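Local coordinates for protein beta-hexosaminidase Amuc_2018 (Akkermansia muciniphila, PDB 6JEB) that hydrolyses terminal non-reducing N-acetylglucosamine and N-acetylgalactosamine residues from glycans, as a zinc-containing family 20 glycoside hydrolase, at residues A2-P10 with N436-F447. Residues are numbered along the deposited sequence; the frame is centred on the assembly and turned at random. Where two conformers were deposited one is given.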
# COMPACT_ATOMS: atom_id res chain seq x y z
N ALA A 2 -27.42 18.92 12.02
CA ALA A 2 -26.10 19.31 11.53
C ALA A 2 -25.03 18.35 12.04
O ALA A 2 -24.99 18.02 13.23
CB ALA A 2 -25.78 20.73 11.97
N GLN A 3 -24.14 17.93 11.14
CA GLN A 3 -23.12 16.93 11.43
C GLN A 3 -21.80 17.38 10.83
O GLN A 3 -21.75 18.30 10.02
CB GLN A 3 -23.48 15.58 10.81
CG GLN A 3 -24.76 14.95 11.32
CD GLN A 3 -25.08 13.65 10.60
OE1 GLN A 3 -24.72 12.57 11.07
NE2 GLN A 3 -25.74 13.75 9.46
N TYR A 4 -20.73 16.70 11.23
CA TYR A 4 -19.44 16.83 10.57
C TYR A 4 -19.35 15.84 9.41
O TYR A 4 -20.08 14.85 9.35
CB TYR A 4 -18.30 16.53 11.54
CG TYR A 4 -18.23 17.44 12.75
CD1 TYR A 4 -18.53 18.79 12.65
CD2 TYR A 4 -17.85 16.94 13.99
CE1 TYR A 4 -18.45 19.62 13.75
CE2 TYR A 4 -17.76 17.76 15.10
CZ TYR A 4 -18.07 19.10 14.98
OH TYR A 4 -17.99 19.91 16.09
N SER A 5 -18.43 16.13 8.49
CA SER A 5 -18.16 15.22 7.38
C SER A 5 -16.70 14.81 7.38
O SER A 5 -15.96 15.08 6.43
CB SER A 5 -18.54 15.87 6.05
OG SER A 5 -19.94 16.02 5.99
N ILE A 6 -16.27 14.13 8.44
CA ILE A 6 -14.90 13.70 8.61
C ILE A 6 -14.78 12.26 8.13
O ILE A 6 -15.54 11.39 8.59
CB ILE A 6 -14.46 13.81 10.08
CG1 ILE A 6 -14.59 15.25 10.59
CG2 ILE A 6 -13.05 13.25 10.27
CD1 ILE A 6 -14.75 15.33 12.10
N ILE A 7 -13.85 12.01 7.22
CA ILE A 7 -13.49 10.67 6.79
C ILE A 7 -12.02 10.47 7.13
O ILE A 7 -11.17 11.25 6.68
CB ILE A 7 -13.72 10.43 5.29
CG1 ILE A 7 -15.19 10.66 4.93
CG2 ILE A 7 -13.28 9.00 4.91
CD1 ILE A 7 -15.45 10.73 3.42
N PRO A 8 -11.65 9.44 7.90
CA PRO A 8 -12.54 8.41 8.46
C PRO A 8 -13.41 8.90 9.61
O PRO A 8 -13.06 9.84 10.33
CB PRO A 8 -11.57 7.33 8.96
CG PRO A 8 -10.23 7.98 9.01
CD PRO A 8 -10.22 9.17 8.14
N GLU A 9 -14.56 8.25 9.77
CA GLU A 9 -15.47 8.61 10.86
C GLU A 9 -14.74 8.50 12.20
O GLU A 9 -14.14 7.45 12.48
CB GLU A 9 -16.67 7.67 10.86
CG GLU A 9 -17.75 8.05 11.88
CD GLU A 9 -18.40 9.39 11.59
OE1 GLU A 9 -18.32 9.88 10.44
OE2 GLU A 9 -19.00 9.98 12.52
N PRO A 10 -14.78 9.53 13.04
CA PRO A 10 -14.13 9.44 14.35
C PRO A 10 -14.79 8.39 15.24
O PRO A 10 -15.99 8.08 15.11
CB PRO A 10 -14.31 10.84 14.93
CG PRO A 10 -14.43 11.73 13.73
CD PRO A 10 -15.22 10.91 12.73
N ASN A 436 -23.99 6.92 6.11
CA ASN A 436 -23.22 8.05 6.62
C ASN A 436 -21.99 8.31 5.76
O ASN A 436 -21.67 9.46 5.47
CB ASN A 436 -22.82 7.82 8.08
CG ASN A 436 -22.26 9.07 8.72
OD1 ASN A 436 -22.93 10.11 8.75
ND2 ASN A 436 -21.04 8.98 9.25
N PHE A 437 -21.29 7.25 5.36
CA PHE A 437 -20.11 7.42 4.53
C PHE A 437 -20.46 8.11 3.22
O PHE A 437 -19.78 9.04 2.79
CB PHE A 437 -19.44 6.07 4.27
CG PHE A 437 -18.28 6.15 3.31
CD1 PHE A 437 -17.03 6.57 3.75
CD2 PHE A 437 -18.46 5.84 1.97
CE1 PHE A 437 -15.96 6.65 2.86
CE2 PHE A 437 -17.41 5.92 1.08
CZ PHE A 437 -16.15 6.33 1.52
N ARG A 438 -21.53 7.64 2.57
CA ARG A 438 -21.95 8.21 1.29
C ARG A 438 -22.29 9.69 1.44
O ARG A 438 -21.96 10.51 0.57
CB ARG A 438 -23.14 7.42 0.74
CG ARG A 438 -23.57 7.81 -0.66
CD ARG A 438 -24.89 7.15 -1.00
NE ARG A 438 -26.00 7.80 -0.31
CZ ARG A 438 -27.06 7.15 0.18
NH1 ARG A 438 -27.15 5.84 0.06
NH2 ARG A 438 -28.02 7.82 0.80
N ARG A 439 -22.96 10.06 2.54
CA ARG A 439 -23.27 11.46 2.80
C ARG A 439 -21.99 12.29 2.86
O ARG A 439 -21.87 13.33 2.20
CB ARG A 439 -24.03 11.58 4.11
CG ARG A 439 -24.20 13.03 4.59
CD ARG A 439 -24.76 13.11 6.01
NE ARG A 439 -23.84 12.61 7.03
CZ ARG A 439 -22.84 13.31 7.56
NH1 ARG A 439 -22.61 14.55 7.15
NH2 ARG A 439 -22.06 12.77 8.49
N LYS A 440 -21.02 11.83 3.65
CA LYS A 440 -19.78 12.59 3.82
C LYS A 440 -18.99 12.67 2.52
O LYS A 440 -18.41 13.71 2.21
CB LYS A 440 -18.92 11.94 4.90
CG LYS A 440 -19.61 11.84 6.25
CD LYS A 440 -18.66 11.30 7.31
CE LYS A 440 -18.29 9.84 7.02
NZ LYS A 440 -17.27 9.32 7.99
N LEU A 441 -18.94 11.57 1.77
CA LEU A 441 -18.16 11.57 0.54
C LEU A 441 -18.69 12.58 -0.46
O LEU A 441 -17.92 13.20 -1.21
CB LEU A 441 -18.13 10.17 -0.06
CG LEU A 441 -17.21 10.12 -1.28
CD1 LEU A 441 -15.74 10.15 -0.86
CD2 LEU A 441 -17.54 8.93 -2.11
N ALA A 442 -20.01 12.77 -0.50
CA ALA A 442 -20.57 13.81 -1.35
C ALA A 442 -20.02 15.18 -0.99
O ALA A 442 -19.67 15.98 -1.87
CB ALA A 442 -22.10 13.79 -1.26
N ASP A 443 -19.91 15.48 0.32
CA ASP A 443 -19.31 16.74 0.74
C ASP A 443 -17.84 16.80 0.38
O ASP A 443 -17.31 17.88 0.09
CB ASP A 443 -19.47 16.92 2.25
CG ASP A 443 -20.92 17.08 2.69
OD1 ASP A 443 -21.77 17.46 1.85
OD2 ASP A 443 -21.19 16.84 3.89
N HIS A 444 -17.15 15.66 0.40
CA HIS A 444 -15.72 15.64 0.11
C HIS A 444 -15.39 15.99 -1.34
O HIS A 444 -14.25 16.35 -1.63
CB HIS A 444 -15.12 14.30 0.51
CG HIS A 444 -14.73 14.24 1.94
ND1 HIS A 444 -13.43 13.99 2.36
CD2 HIS A 444 -15.45 14.46 3.07
CE1 HIS A 444 -13.38 14.03 3.68
NE2 HIS A 444 -14.59 14.32 4.14
N ARG A 445 -16.35 15.88 -2.26
CA ARG A 445 -16.05 16.32 -3.62
C ARG A 445 -15.57 17.77 -3.62
O ARG A 445 -14.54 18.09 -4.23
CB ARG A 445 -17.25 16.15 -4.54
CG ARG A 445 -16.87 16.46 -5.97
CD ARG A 445 -18.04 16.49 -6.92
NE ARG A 445 -17.59 16.88 -8.25
CZ ARG A 445 -18.35 17.50 -9.14
NH1 ARG A 445 -19.60 17.82 -8.83
NH2 ARG A 445 -17.86 17.82 -10.33
N GLN A 446 -16.29 18.65 -2.92
CA GLN A 446 -15.89 20.05 -2.86
C GLN A 446 -14.61 20.23 -2.06
O GLN A 446 -13.76 21.06 -2.41
CB GLN A 446 -17.02 20.91 -2.27
CG GLN A 446 -18.21 21.10 -3.19
CD GLN A 446 -17.83 21.62 -4.56
OE1 GLN A 446 -17.02 22.55 -4.68
NE2 GLN A 446 -18.40 21.04 -5.60
N PHE A 447 -14.45 19.47 -0.97
CA PHE A 447 -13.23 19.61 -0.16
C PHE A 447 -12.00 19.32 -1.02
O PHE A 447 -11.01 20.07 -0.99
CB PHE A 447 -13.22 18.63 1.02
CG PHE A 447 -14.36 18.79 2.00
CD1 PHE A 447 -15.26 19.84 1.93
CD2 PHE A 447 -14.50 17.86 3.02
CE1 PHE A 447 -16.30 19.94 2.85
CE2 PHE A 447 -15.53 17.95 3.95
CZ PHE A 447 -16.43 18.99 3.86
O HOH W 1 -25.96 10.52 8.16
O HOH W 2 -20.77 11.69 11.09
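In this family 20 hexosaminidase, the extended N-terminal segment 2-10, leading into the small mixed-sheet domain, lies against helix 434-452, the third helix after strand 392-399, the last of the catalytic TIM barrel; helix side chains bind successive backbone carbonyls, Tyr4 to Ile6, a worked example of docking a chain segment without regular structure. Arg439 NH2 meets Tyr4 O at 3.0 Å, with an N-H...O angle of 162° and the oxygen in the guanidinium plane. The same guanidinium, through NE and NH2, grips Asn436 OD1 side-on, while Gln3 NE2 lies over one face, offset toward the rim, its amide plane turned 31°, and Lys440 CG over the other. With an alanine here instead of the arginine, Tyr4 O would probably lose its charged donor and Asn436 OD1 both guanidinium partners. His444 NE2 donates to Ser5 O at 2.8 Å, and Ser5 OG to the anti lone pair of Asp443 OD2, 2.6 Å away. Bent at chi3, Lys440 brings NZ to Ile6 O (2.8 Å) and into a salt bridge with Glu9 OE1 (2.7 Å); Glu423 of helix 417-426 also pairs with this amine. Ile7 CD1 sits 3.7 Å from the centroid of the His444 ring, a CH-pi contact just 7° off the normal.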